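Folylpolyglutamate synthase/dihydrofolate synthase (Thermotoga maritima, PDB 1O5Z) probably catalyses the ATP- and magnesium-dependent addition of L-glutamate to dihydropteroate and to tetrahydrofolate polyglutamates in folate biosynthesis. Local coordinates at residues G64-M69 / I273-V278; G210-E215 / V233-F238; L245-N250 / L338-E343; E343-V348 / G366-V371; D359-Y364 / K393-V398. All coordinates share one frame; numbering follows the deposited sequence.

Contact 1 (G64-M69 / I273-V278). With SO4 (sulfate ion), chain C.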
# COMPACT_ATOMS: atom_id res chain seq x y z
N GLY A 64 3.09 2.74 -0.48
CA GLY A 64 2.03 2.67 0.48
C GLY A 64 2.52 2.95 1.87
O GLY A 64 1.88 3.71 2.58
N SER A 65 3.61 2.32 2.30
CA SER A 65 4.21 2.56 3.65
C SER A 65 4.65 3.99 3.80
O SER A 65 4.42 4.60 4.86
CB SER A 65 5.49 1.78 3.89
OG SER A 65 5.31 0.39 3.96
N VAL A 66 5.36 4.52 2.79
CA VAL A 66 5.86 5.90 2.88
C VAL A 66 4.69 6.87 2.92
O VAL A 66 4.68 7.80 3.74
CB VAL A 66 6.83 6.26 1.75
CG1 VAL A 66 7.07 7.77 1.72
CG2 VAL A 66 8.18 5.50 1.92
N ALA A 67 3.68 6.66 2.08
CA ALA A 67 2.47 7.51 2.15
C ALA A 67 1.84 7.50 3.54
O ALA A 67 1.50 8.52 4.09
CB ALA A 67 1.43 7.07 1.10
N ASN A 68 1.64 6.29 4.05
CA ASN A 68 1.03 6.09 5.36
C ASN A 68 1.81 6.79 6.45
O ASN A 68 1.23 7.44 7.30
CB ASN A 68 0.93 4.60 5.70
CG ASN A 68 0.10 4.36 6.91
OD1 ASN A 68 0.63 4.13 8.00
ND2 ASN A 68 -1.24 4.44 6.74
N MET A 69 3.12 6.63 6.43
CA MET A 69 3.99 7.28 7.39
C MET A 69 3.90 8.83 7.32
O MET A 69 3.78 9.54 8.33
CB MET A 69 5.41 6.84 7.14
CG MET A 69 5.68 5.39 7.52
SD MET A 69 7.37 4.91 7.03
CE MET A 69 7.41 3.16 7.40
N ILE A 273 12.36 0.65 7.84
CA ILE A 273 13.15 1.69 8.46
C ILE A 273 13.65 2.64 7.36
O ILE A 273 13.66 3.89 7.50
CB ILE A 273 14.23 1.10 9.36
CG1 ILE A 273 13.59 0.66 10.67
CG2 ILE A 273 15.33 2.12 9.68
CD1 ILE A 273 14.42 -0.32 11.44
N GLU A 274 13.95 2.07 6.21
CA GLU A 274 14.30 2.90 5.08
C GLU A 274 13.11 3.69 4.55
O GLU A 274 13.25 4.82 4.13
CB GLU A 274 14.96 2.06 3.97
CG GLU A 274 16.35 1.63 4.38
CD GLU A 274 17.27 1.37 3.21
OE1 GLU A 274 16.82 1.37 2.05
OE2 GLU A 274 18.47 1.17 3.46
N ASN A 275 11.94 3.10 4.55
CA ASN A 275 10.77 3.82 4.11
C ASN A 275 10.56 4.99 5.04
O ASN A 275 10.17 6.05 4.63
CB ASN A 275 9.55 2.90 4.14
CG ASN A 275 9.55 1.85 3.01
OD1 ASN A 275 8.83 0.86 3.05
ND2 ASN A 275 10.37 2.06 2.03
N ALA A 276 10.77 4.77 6.33
CA ALA A 276 10.70 5.85 7.33
C ALA A 276 11.69 7.01 7.04
O ALA A 276 11.28 8.15 7.04
CB ALA A 276 10.92 5.30 8.75
N GLY A 277 12.94 6.72 6.72
CA GLY A 277 13.86 7.77 6.25
C GLY A 277 13.31 8.51 5.03
O GLY A 277 13.37 9.71 4.91
N VAL A 278 12.80 7.77 4.08
CA VAL A 278 12.22 8.40 2.89
C VAL A 278 11.07 9.32 3.25
O VAL A 278 10.96 10.41 2.70
CB VAL A 278 11.73 7.34 1.85
CG1 VAL A 278 11.06 8.03 0.66
CG2 VAL A 278 12.86 6.52 1.37
S SO4 C . 4.02 -0.81 -0.27
O1 SO4 C . 5.01 -1.52 -1.08
O2 SO4 C . 3.00 -1.67 0.29
O3 SO4 C . 3.41 0.12 -1.22
O4 SO4 C . 4.64 -0.14 0.88

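Contact 2 (G210-E215 / V233-F238)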
# COMPACT_ATOMS: atom_id res chain seq x y z
N GLY A 210 14.42 6.71 -2.40
CA GLY A 210 15.09 5.64 -1.66
C GLY A 210 15.83 4.70 -2.58
O GLY A 210 16.25 3.63 -2.17
N GLU A 211 16.03 5.13 -3.83
CA GLU A 211 16.60 4.27 -4.86
C GLU A 211 18.10 4.43 -4.85
O GLU A 211 18.63 5.52 -4.57
CB GLU A 211 16.00 4.57 -6.24
CG GLU A 211 16.45 3.63 -7.39
CD GLU A 211 16.33 2.15 -7.05
OE1 GLU A 211 15.27 1.70 -6.56
OE2 GLU A 211 17.33 1.42 -7.27
N ARG A 212 18.78 3.30 -5.10
CA ARG A 212 20.21 3.23 -5.18
C ARG A 212 20.75 2.70 -6.52
O ARG A 212 21.92 2.89 -6.80
CB ARG A 212 20.73 2.32 -4.06
CG ARG A 212 20.50 2.82 -2.64
CD ARG A 212 21.33 2.00 -1.68
NE ARG A 212 21.30 2.44 -0.28
CZ ARG A 212 20.29 2.18 0.53
NH1 ARG A 212 19.20 1.52 0.11
NH2 ARG A 212 20.35 2.61 1.78
N LYS A 213 19.93 2.07 -7.37
CA LYS A 213 20.44 1.66 -8.71
C LYS A 213 20.80 2.85 -9.60
O LYS A 213 19.99 3.71 -9.90
CB LYS A 213 19.46 0.77 -9.46
CG LYS A 213 19.40 -0.63 -8.90
CD LYS A 213 18.40 -1.46 -9.66
CE LYS A 213 16.96 -1.03 -9.39
NZ LYS A 213 16.58 -1.28 -8.00
N ARG A 214 22.04 2.84 -10.03
CA ARG A 214 22.60 3.87 -10.88
C ARG A 214 21.72 4.20 -12.08
O ARG A 214 21.52 5.37 -12.40
CB ARG A 214 23.95 3.35 -11.38
CG ARG A 214 25.12 4.33 -11.41
CD ARG A 214 24.77 5.77 -11.72
NE ARG A 214 24.21 6.45 -10.55
CZ ARG A 214 23.97 7.75 -10.47
NH1 ARG A 214 24.27 8.55 -11.49
NH2 ARG A 214 23.45 8.24 -9.35
N GLU A 215 21.23 3.16 -12.73
CA GLU A 215 20.43 3.26 -13.96
C GLU A 215 19.19 4.07 -13.71
O GLU A 215 18.78 4.90 -14.53
CB GLU A 215 19.92 1.89 -14.40
CG GLU A 215 20.94 0.79 -14.33
CD GLU A 215 20.98 0.00 -13.01
OE1 GLU A 215 19.97 -0.74 -12.80
OE2 GLU A 215 22.00 0.09 -12.23
N VAL A 233 18.47 11.88 -2.16
CA VAL A 233 18.71 10.49 -2.45
C VAL A 233 19.21 9.81 -1.20
O VAL A 233 20.14 10.29 -0.57
CB VAL A 233 19.78 10.38 -3.53
CG1 VAL A 233 20.15 8.91 -3.78
CG2 VAL A 233 19.34 11.09 -4.80
N ILE A 234 18.65 8.68 -0.86
CA ILE A 234 19.09 7.96 0.33
C ILE A 234 20.59 7.71 0.34
O ILE A 234 21.18 7.47 -0.71
CB ILE A 234 18.34 6.62 0.45
CG1 ILE A 234 18.56 6.00 1.83
CG2 ILE A 234 18.76 5.65 -0.67
CD1 ILE A 234 17.56 4.96 2.15
N ASP A 235 21.20 7.75 1.52
CA ASP A 235 22.67 7.64 1.68
C ASP A 235 23.48 8.80 1.12
O ASP A 235 24.60 8.99 1.55
CB ASP A 235 23.25 6.35 1.11
CG ASP A 235 22.74 5.11 1.83
OD1 ASP A 235 22.20 5.23 2.97
OD2 ASP A 235 22.84 3.96 1.33
N LYS A 236 22.93 9.54 0.16
CA LYS A 236 23.46 10.83 -0.24
C LYS A 236 22.91 11.93 0.67
O LYS A 236 23.60 12.42 1.52
CB LYS A 236 23.17 11.15 -1.72
CG LYS A 236 23.89 12.42 -2.16
CD LYS A 236 23.76 12.77 -3.64
CE LYS A 236 24.77 13.91 -3.94
NZ LYS A 236 24.48 14.54 -5.27
N ASP A 237 21.65 12.31 0.50
CA ASP A 237 21.10 13.46 1.19
C ASP A 237 20.44 13.14 2.52
O ASP A 237 20.09 14.05 3.30
CB ASP A 237 20.11 14.14 0.27
CG ASP A 237 20.74 14.54 -1.02
OD1 ASP A 237 21.43 15.59 -1.01
OD2 ASP A 237 20.64 13.85 -2.07
N PHE A 238 20.24 11.86 2.78
CA PHE A 238 19.78 11.43 4.07
C PHE A 238 20.08 9.97 4.25
O PHE A 238 20.36 9.26 3.29
CB PHE A 238 18.29 11.66 4.22
CG PHE A 238 17.48 10.89 3.22
CD1 PHE A 238 17.39 11.32 1.91
CD2 PHE A 238 16.81 9.73 3.60
CE1 PHE A 238 16.63 10.61 0.98
CE2 PHE A 238 16.06 9.02 2.70
CZ PHE A 238 15.97 9.46 1.37
O HOH W 1 20.97 6.00 -3.35

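Contact 3 (L245-N250 / L338-E343)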
# COMPACT_ATOMS: atom_id res chain seq x y z
N LEU A 245 16.16 -4.09 15.72
CA LEU A 245 14.92 -4.63 15.25
C LEU A 245 14.34 -5.49 16.36
O LEU A 245 15.00 -6.33 16.91
CB LEU A 245 15.20 -5.50 14.04
CG LEU A 245 15.89 -4.80 12.88
CD1 LEU A 245 16.02 -5.81 11.78
CD2 LEU A 245 15.11 -3.59 12.36
N LYS A 246 13.08 -5.26 16.68
CA LYS A 246 12.43 -5.97 17.75
C LYS A 246 10.98 -5.81 17.42
O LYS A 246 10.57 -4.71 17.12
CB LYS A 246 12.72 -5.27 19.07
CG LYS A 246 12.71 -6.19 20.28
CD LYS A 246 11.54 -5.93 21.24
CE LYS A 246 12.01 -5.25 22.51
NZ LYS A 246 10.83 -4.76 23.26
N LEU A 247 10.23 -6.90 17.46
CA LEU A 247 8.83 -6.87 17.08
C LEU A 247 8.13 -5.67 17.69
O LEU A 247 8.22 -5.46 18.89
CB LEU A 247 8.11 -8.14 17.54
CG LEU A 247 7.84 -9.32 16.61
CD1 LEU A 247 6.64 -10.06 17.17
CD2 LEU A 247 7.55 -8.95 15.16
N HIS A 248 7.44 -4.89 16.85
CA HIS A 248 6.69 -3.66 17.25
C HIS A 248 7.52 -2.55 17.91
O HIS A 248 6.98 -1.63 18.49
CB HIS A 248 5.50 -3.98 18.17
CG HIS A 248 4.87 -5.31 17.91
ND1 HIS A 248 4.17 -5.59 16.75
CD2 HIS A 248 4.84 -6.45 18.66
CE1 HIS A 248 3.74 -6.84 16.79
NE2 HIS A 248 4.13 -7.38 17.94
N GLU A 249 8.83 -2.63 17.82
CA GLU A 249 9.66 -1.71 18.55
C GLU A 249 11.01 -1.64 17.85
O GLU A 249 12.02 -1.97 18.42
CB GLU A 249 9.77 -2.15 19.99
CG GLU A 249 10.47 -1.16 20.92
CD GLU A 249 10.33 -1.54 22.40
OE1 GLU A 249 11.33 -1.44 23.17
OE2 GLU A 249 9.21 -1.97 22.79
N ASN A 250 10.98 -1.19 16.60
CA ASN A 250 12.15 -1.18 15.74
C ASN A 250 12.78 0.19 15.75
O ASN A 250 12.20 1.17 15.33
CB ASN A 250 11.78 -1.58 14.32
CG ASN A 250 11.16 -2.97 14.27
OD1 ASN A 250 11.88 -3.98 14.34
ND2 ASN A 250 9.82 -3.03 14.20
N LEU A 338 14.42 -12.99 10.84
CA LEU A 338 14.88 -11.90 11.68
C LEU A 338 14.11 -11.84 12.98
O LEU A 338 14.68 -11.62 14.02
CB LEU A 338 14.69 -10.57 10.99
CG LEU A 338 15.74 -10.16 9.98
CD1 LEU A 338 15.32 -8.84 9.38
CD2 LEU A 338 17.13 -10.05 10.61
N TYR A 339 12.82 -12.02 12.90
CA TYR A 339 11.97 -11.72 14.01
C TYR A 339 11.49 -12.97 14.75
O TYR A 339 10.96 -12.87 15.84
CB TYR A 339 10.76 -10.92 13.51
CG TYR A 339 11.11 -9.48 13.14
CD1 TYR A 339 11.25 -9.10 11.81
CD2 TYR A 339 11.29 -8.50 14.11
CE1 TYR A 339 11.55 -7.78 11.48
CE2 TYR A 339 11.59 -7.21 13.77
CZ TYR A 339 11.71 -6.85 12.46
OH TYR A 339 12.02 -5.55 12.11
N PHE A 340 11.68 -14.15 14.15
CA PHE A 340 11.12 -15.40 14.71
C PHE A 340 12.13 -16.51 14.76
O PHE A 340 11.77 -17.68 14.69
CB PHE A 340 9.92 -15.82 13.89
CG PHE A 340 8.79 -14.88 14.02
CD1 PHE A 340 7.94 -14.96 15.12
CD2 PHE A 340 8.61 -13.85 13.12
CE1 PHE A 340 6.88 -14.05 15.28
CE2 PHE A 340 7.58 -12.96 13.26
CZ PHE A 340 6.70 -13.06 14.34
N ASN A 341 13.39 -16.15 14.91
CA ASN A 341 14.47 -17.09 14.73
C ASN A 341 14.30 -18.42 15.52
O ASN A 341 14.24 -19.54 14.92
CB ASN A 341 15.77 -16.42 15.06
CG ASN A 341 16.95 -17.29 14.73
OD1 ASN A 341 17.00 -17.87 13.66
ND2 ASN A 341 17.91 -17.38 15.64
N GLY A 342 14.18 -18.31 16.84
CA GLY A 342 13.92 -19.50 17.69
C GLY A 342 12.49 -20.08 17.64
O GLY A 342 12.22 -21.14 18.21
N GLU A 343 11.58 -19.42 16.95
CA GLU A 343 10.17 -19.70 17.10
C GLU A 343 9.65 -20.83 16.23
O GLU A 343 9.99 -20.88 15.05
CB GLU A 343 9.38 -18.45 16.79
CG GLU A 343 9.43 -17.45 17.91
CD GLU A 343 8.55 -17.89 19.06
OE1 GLU A 343 7.28 -17.84 18.89
OE2 GLU A 343 9.15 -18.30 20.09

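Contact 4 (E343-V348 / G366-V371)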
# COMPACT_ATOMS: atom_id res chain seq x y z
N GLU A 343 11.58 -19.42 16.95
CA GLU A 343 10.17 -19.70 17.10
C GLU A 343 9.65 -20.83 16.23
O GLU A 343 9.99 -20.88 15.05
CB GLU A 343 9.38 -18.45 16.79
CG GLU A 343 9.43 -17.45 17.91
CD GLU A 343 8.55 -17.89 19.06
OE1 GLU A 343 7.28 -17.84 18.89
OE2 GLU A 343 9.15 -18.30 20.09
N PRO A 344 8.86 -21.73 16.82
CA PRO A 344 8.10 -22.70 16.05
C PRO A 344 6.97 -22.01 15.34
O PRO A 344 6.31 -21.17 15.95
CB PRO A 344 7.53 -23.65 17.10
CG PRO A 344 7.56 -22.89 18.36
CD PRO A 344 8.69 -21.94 18.28
N LEU A 345 6.78 -22.34 14.07
CA LEU A 345 5.83 -21.65 13.22
C LEU A 345 4.92 -22.60 12.49
O LEU A 345 5.29 -23.73 12.21
CB LEU A 345 6.55 -20.84 12.16
CG LEU A 345 7.45 -19.71 12.63
CD1 LEU A 345 8.07 -19.10 11.40
CD2 LEU A 345 6.70 -18.66 13.49
N SER A 346 3.74 -22.10 12.19
CA SER A 346 2.75 -22.80 11.41
C SER A 346 2.44 -21.90 10.21
O SER A 346 2.61 -20.70 10.29
CB SER A 346 1.47 -23.04 12.22
OG SER A 346 1.70 -23.96 13.26
N LEU A 347 2.06 -22.50 9.09
CA LEU A 347 1.81 -21.83 7.84
C LEU A 347 0.40 -22.16 7.47
O LEU A 347 0.05 -23.34 7.42
CB LEU A 347 2.67 -22.41 6.73
CG LEU A 347 2.49 -21.86 5.32
CD1 LEU A 347 2.69 -20.34 5.23
CD2 LEU A 347 3.52 -22.55 4.48
N VAL A 348 -0.37 -21.12 7.18
CA VAL A 348 -1.65 -21.27 6.53
C VAL A 348 -1.48 -20.60 5.17
O VAL A 348 -1.26 -19.38 5.09
CB VAL A 348 -2.78 -20.66 7.36
CG1 VAL A 348 -4.14 -20.78 6.64
CG2 VAL A 348 -2.81 -21.33 8.77
N GLY A 366 11.50 -26.12 5.04
CA GLY A 366 12.49 -26.07 6.12
C GLY A 366 12.23 -25.02 7.17
O GLY A 366 13.09 -24.78 8.00
N ILE A 367 11.04 -24.41 7.17
CA ILE A 367 10.74 -23.31 8.11
C ILE A 367 9.64 -23.62 9.09
O ILE A 367 9.71 -23.21 10.24
CB ILE A 367 10.36 -22.02 7.33
CG1 ILE A 367 11.56 -21.48 6.58
CG2 ILE A 367 9.87 -20.91 8.24
CD1 ILE A 367 11.17 -20.43 5.63
N PHE A 368 8.62 -24.33 8.64
CA PHE A 368 7.41 -24.46 9.43
C PHE A 368 7.34 -25.82 10.08
O PHE A 368 7.78 -26.82 9.53
CB PHE A 368 6.20 -24.21 8.55
CG PHE A 368 6.17 -22.84 8.05
CD1 PHE A 368 5.69 -21.82 8.85
CD2 PHE A 368 6.69 -22.52 6.81
CE1 PHE A 368 5.67 -20.53 8.39
CE2 PHE A 368 6.68 -21.21 6.35
CZ PHE A 368 6.17 -20.23 7.15
N GLU A 369 6.80 -25.81 11.28
CA GLU A 369 6.57 -26.99 12.01
C GLU A 369 5.28 -27.62 11.49
O GLU A 369 5.02 -28.75 11.74
CB GLU A 369 6.37 -26.59 13.46
CG GLU A 369 6.84 -27.57 14.47
CD GLU A 369 8.32 -27.56 14.57
OE1 GLU A 369 8.86 -28.54 15.12
OE2 GLU A 369 8.92 -26.56 14.09
N ARG A 370 4.45 -26.86 10.81
CA ARG A 370 3.13 -27.32 10.44
C ARG A 370 2.66 -26.50 9.26
O ARG A 370 2.82 -25.27 9.25
CB ARG A 370 2.18 -27.15 11.61
CG ARG A 370 0.78 -27.67 11.38
CD ARG A 370 -0.10 -27.49 12.58
NE ARG A 370 -1.48 -27.90 12.30
CZ ARG A 370 -2.51 -27.50 13.00
NH1 ARG A 370 -2.34 -26.65 13.99
NH2 ARG A 370 -3.73 -27.91 12.70
N VAL A 371 2.12 -27.20 8.26
CA VAL A 371 1.68 -26.60 7.03
C VAL A 371 0.24 -27.01 6.78
O VAL A 371 -0.12 -28.19 6.79
CB VAL A 371 2.60 -26.93 5.83
CG1 VAL A 371 2.09 -26.27 4.53
CG2 VAL A 371 4.04 -26.50 6.12

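Contact 5 (D359-Y364 / K393-V398)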
# COMPACT_ATOMS: atom_id res chain seq x y z
N ASP A 359 6.84 -22.44 -7.31
CA ASP A 359 7.99 -21.63 -6.97
C ASP A 359 7.70 -20.84 -5.69
O ASP A 359 8.61 -20.52 -4.96
CB ASP A 359 8.42 -20.73 -8.15
CG ASP A 359 8.98 -21.52 -9.36
OD1 ASP A 359 8.65 -22.72 -9.56
OD2 ASP A 359 9.78 -21.02 -10.21
N ILE A 360 6.44 -20.56 -5.37
CA ILE A 360 6.13 -19.95 -4.06
C ILE A 360 6.32 -20.93 -2.90
O ILE A 360 6.97 -20.60 -1.91
CB ILE A 360 4.67 -19.38 -4.00
CG1 ILE A 360 4.50 -18.17 -4.92
CG2 ILE A 360 4.27 -19.00 -2.55
CD1 ILE A 360 3.03 -17.88 -5.24
N LEU A 361 5.74 -22.13 -3.03
CA LEU A 361 5.76 -23.15 -1.96
C LEU A 361 7.18 -23.55 -1.57
O LEU A 361 7.49 -23.81 -0.40
CB LEU A 361 4.97 -24.41 -2.38
CG LEU A 361 3.46 -24.27 -2.50
CD1 LEU A 361 2.77 -25.46 -3.21
CD2 LEU A 361 2.89 -24.07 -1.14
N ARG A 362 8.03 -23.58 -2.57
CA ARG A 362 9.40 -23.95 -2.40
C ARG A 362 10.19 -23.02 -1.52
O ARG A 362 11.19 -23.42 -0.95
CB ARG A 362 10.05 -23.95 -3.76
CG ARG A 362 9.54 -25.04 -4.70
CD ARG A 362 10.02 -24.89 -6.14
NE ARG A 362 11.19 -25.70 -6.41
CZ ARG A 362 11.14 -26.95 -6.86
NH1 ARG A 362 9.98 -27.57 -7.09
NH2 ARG A 362 12.24 -27.62 -7.09
N LYS A 363 9.77 -21.77 -1.43
CA LYS A 363 10.44 -20.80 -0.55
C LYS A 363 10.30 -21.20 0.92
O LYS A 363 11.19 -20.94 1.74
CB LYS A 363 9.89 -19.38 -0.78
CG LYS A 363 10.02 -18.85 -2.21
CD LYS A 363 11.42 -19.08 -2.81
CE LYS A 363 11.49 -18.54 -4.23
NZ LYS A 363 12.84 -18.60 -4.80
N TYR A 364 9.20 -21.89 1.21
CA TYR A 364 8.78 -22.16 2.57
C TYR A 364 9.23 -23.47 3.14
O TYR A 364 8.84 -23.81 4.27
CB TYR A 364 7.26 -22.06 2.65
CG TYR A 364 6.78 -20.69 2.34
CD1 TYR A 364 5.76 -20.49 1.44
CD2 TYR A 364 7.39 -19.58 2.91
CE1 TYR A 364 5.34 -19.25 1.12
CE2 TYR A 364 6.97 -18.32 2.60
CZ TYR A 364 5.93 -18.15 1.71
OH TYR A 364 5.48 -16.89 1.40
N LYS A 393 4.32 -32.41 -2.50
CA LYS A 393 5.68 -32.51 -3.12
C LYS A 393 6.85 -31.89 -2.30
O LYS A 393 7.99 -32.33 -2.44
CB LYS A 393 5.65 -31.85 -4.50
CG LYS A 393 6.02 -32.76 -5.64
CD LYS A 393 5.83 -32.03 -6.96
CE LYS A 393 6.59 -32.68 -8.09
NZ LYS A 393 7.08 -31.66 -9.06
N PHE A 394 6.55 -30.89 -1.45
CA PHE A 394 7.55 -30.18 -0.58
C PHE A 394 7.54 -30.43 0.94
O PHE A 394 8.53 -30.08 1.56
CB PHE A 394 7.47 -28.66 -0.77
CG PHE A 394 7.53 -28.26 -2.18
CD1 PHE A 394 6.37 -28.03 -2.88
CD2 PHE A 394 8.73 -28.15 -2.81
CE1 PHE A 394 6.41 -27.72 -4.23
CE2 PHE A 394 8.79 -27.85 -4.17
CZ PHE A 394 7.62 -27.62 -4.88
N PHE A 395 6.49 -30.97 1.56
CA PHE A 395 6.48 -31.09 3.05
C PHE A 395 5.78 -32.37 3.51
O PHE A 395 4.74 -32.70 2.98
CB PHE A 395 5.71 -29.92 3.78
CG PHE A 395 5.80 -28.52 3.12
CD1 PHE A 395 4.86 -28.10 2.17
CD2 PHE A 395 6.75 -27.59 3.55
CE1 PHE A 395 4.91 -26.84 1.58
CE2 PHE A 395 6.78 -26.31 2.98
CZ PHE A 395 5.86 -25.94 2.02
N LYS A 396 6.27 -33.02 4.55
CA LYS A 396 5.61 -34.25 5.07
C LYS A 396 4.32 -33.89 5.79
O LYS A 396 3.34 -34.64 5.84
CB LYS A 396 6.54 -35.00 6.04
N ASN A 397 4.34 -32.69 6.33
CA ASN A 397 3.26 -32.12 7.09
C ASN A 397 1.84 -32.22 6.46
O ASN A 397 0.86 -32.64 7.12
CB ASN A 397 3.59 -30.60 7.36
CG ASN A 397 5.10 -30.34 7.79
OD1 ASN A 397 5.70 -31.13 8.53
ND2 ASN A 397 5.69 -29.24 7.31
N VAL A 398 1.74 -31.80 5.20
CA VAL A 398 0.51 -31.10 4.75
C VAL A 398 -0.86 -31.51 5.33
O VAL A 398 -1.24 -32.67 5.29
CB VAL A 398 0.42 -31.07 3.24
CG1 VAL A 398 -0.68 -30.12 2.81
CG2 VAL A 398 1.75 -30.64 2.67

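Contact 1 (G64-M69 / I273-V278)
Asn275 is the first residue of 273-278 to meet the helix behind the P-loop, where it faces Ser65 and Val66. Its CG stands anti to the carbonyl carbon (chi1 -73°), and OD1 lies 3.6 Å from Ser65 CB. Asn275 CB packs 3.7 Å from Val66 CG2, and the same methyl comes within 3.4 Å of Asn275 O. At Ala276 the partner is Met69: its chain, extended beyond CG, carries SD to 3.5 Å from Ala276 N. Met69 CE, at the end of that chain, lies 3.9 Å from Asn275 CB. Val278 closes the series with CB 4.0 Å from Val66 CG2, the two side chains crossing at about a right angle. Gly64 N and Ser65 N hydrogen-bond a sulfate, probably from the crystallisation liquor, as expected at a phosphate-binding P-loop. The segment axes approach to 8.7 Å with a crossing angle of -53°. Helix 271-286 packs on helix 63-77 and also on the antiparallel sheet, Ile273 and Ala276 touching Phe252 of strand 250-255.

Contact 2 (G210-E215 / V233-F238)
Gly210 and Ile234 form the nearest backbone pair, their CA atoms 5.0 Å apart, in two loops that each leave a strand of the central sheet. One water bridges the chains, donating to Glu211 O and to Ile234 O. Past it, Arg212 grips Asp235 side-on: NE reaches Asp235 OD2 at 2.7 Å and NH2 reaches the same OD2 at 2.9 Å. OD2 lies in the guanidinium plane, yet both nitrogens meet it from above one face of the carboxylate, the two planes being 53° apart. A weak third bond runs from NH2 to OD1. Ile234 CG2, set between its backbone N and carbonyl carbon (chi1 -168° to CG1), sits 4.0 Å above the guanidinium plane, over the centre. That methyl also packs 3.6 Å from Gly210 O. An alanine at Ile234 would probably leave the guanidinium without the methyl over its centre and Arg212 more able to swing out of its bridge. Because NH2 is also salt-bridged to Glu274 of helix 271-286, the arginine serves two carboxylates, which is likely to stabilise its positive charge and ties the loop after strand 207-209 to both partners.

Contact 3 (L245-N250 / L338-E343)
Tyr339 and Asn250 reach toward each other tip to tip, and the phenol donates a hydrogen bond from OH to Asn250 OD1 over 2.7 Å. Tyr339 CB points toward 245-250, chi1 of -72° sets CG anti to the carbonyl carbon, and OD1 lies in the ring plane at its edge. The amide and ring planes stand 88° apart, and the hydroxyl lies above the carbonyl plane of Asn250. Lys246 N bonds the same OD1 at 2.9 Å from the opposite face, and the oxygen is therefore held between two donors. Tyr339 OH has a further partner in Gly269 N, and Asn250 ND2 bonds Asn268 OD1 and Leu265 O, which fixes the flip of the amide.

Apolar groups flank this polar pair. Leu245 CD2 packs 3.7 Å from Tyr339 OH, and Leu245 CD1 lies 3.9 Å from Leu338 CD1. Leu247 has an unusual first torsion (chi1 -99°), well off a staggered value; beyond it the branches divide, CD2 lying 3.9 Å from Tyr339 CD2 and CD1 4.1 Å from Phe340 CZ. Leu247 sits within a type II turn from Lys246 to Glu249. The contact joins the hairpin between strands 239-244 and 250-255 to the end of helix 326-339, linking the middle and glutamate ligase domains, with Phe340 and Leu247 also touching Met317 of strand 316-320.

Contact 4 (E343-V348 / G366-V371)
Segments 343-348 and 366-371 run parallel, Leu347 pairing with Val371, with bonds from Glu369 N to Leu345 O at 2.7 Å and from Leu347 N to Arg370 O at 2.9 Å. These are the two strands of a beta-alpha-beta unit, 345-349 and 370-373, connected through helix 357-361 in the glutamate ligase domain. The first bond is nearly linear at the acceptor, with a C=O...N angle of 162°.

The Phe368 ring is where Leu345 and Leu347 meet the second segment. Leu347 CB lies 3.7 Å from the ring centroid and 11° off its normal, a CH-pi contact over the middle of one face. The opposite face is covered near its rim by Ile367 CG2, so the ring is sandwiched, and its edge abuts the Leu345-Ser346 peptide in plane. Leu345 CB comes 3.6 Å from Phe368 CD1, while Leu345 CD1 reaches Ile367 CG2 at 4.1 Å. Leu347 sets CG anti to its backbone N (chi1 177°); its CD2 packs 4.0 Å from Val371 CG1, on the face of the sheet these two residues share.

The other face holds Ser346 and Arg370. The guanidinium of Arg370 leads away to a salt bridge with Glu399 and a bond to Ser410 O, leaving its aliphatic stem beside the serine. Ser346 OG is buried there without a polar partner in the model, 3.6 Å from Arg370 CB.

Contact 5 (D359-Y364 / K393-V398)
Phe395 and Leu361 meet where the C-terminal parts of two helices of an alpha/beta domain come together: helix 357-361 precedes strand 370-373, and helix 384-394 follows it. From CB, which points toward 359-364, the first torsion of Phe395 (chi1 -34°) sets CG off a staggered position. CD2 lies against Val371 of strand 370-373. CE2 comes 3.5 Å from Tyr364 O, which meets the ring at its edge. On the other side CE1 is a loose 4.4 Å from Leu361 CD2. CZ, the tip, reaches Leu361 O at 3.6 Å and Tyr364 CB at 4.2 Å.

Beside it, Phe394 covers the root of Leu361. An alanine in place of Phe394 would probably open a gap beside Leu361 CB, since the ring that packs there would be gone. The model crowds Arg362 against this ring too closely to be trusted, so their detailed approach is doubtful. The sounder evidence is Phe394 CD1, 3.9 Å from Leu361 CB.

Contacts 1 and 2 lie within the Mur ligase middle domain, contacts 4 and 5 within the glutamate ligase domain, and contact 3 joins the two. Along the chain, contact 2 is nested inside the loop closed by contact 1, whereas contacts 1 and 3 alternate, as do 4 and 5. Contacts 1 and 2 have centres 15 Å apart and meet through the Glu274-Arg212 salt bridge; contact 3 touches contact 1 where Leu245 packs on Ile273. It shares Glu343 with contact 4, whose centre is 11 Å from that of contact 5 around strand 370-373. Contacts 2 and 5, with centres 37 Å apart, do not touch. A chain of touching segments therefore runs from one domain to the other.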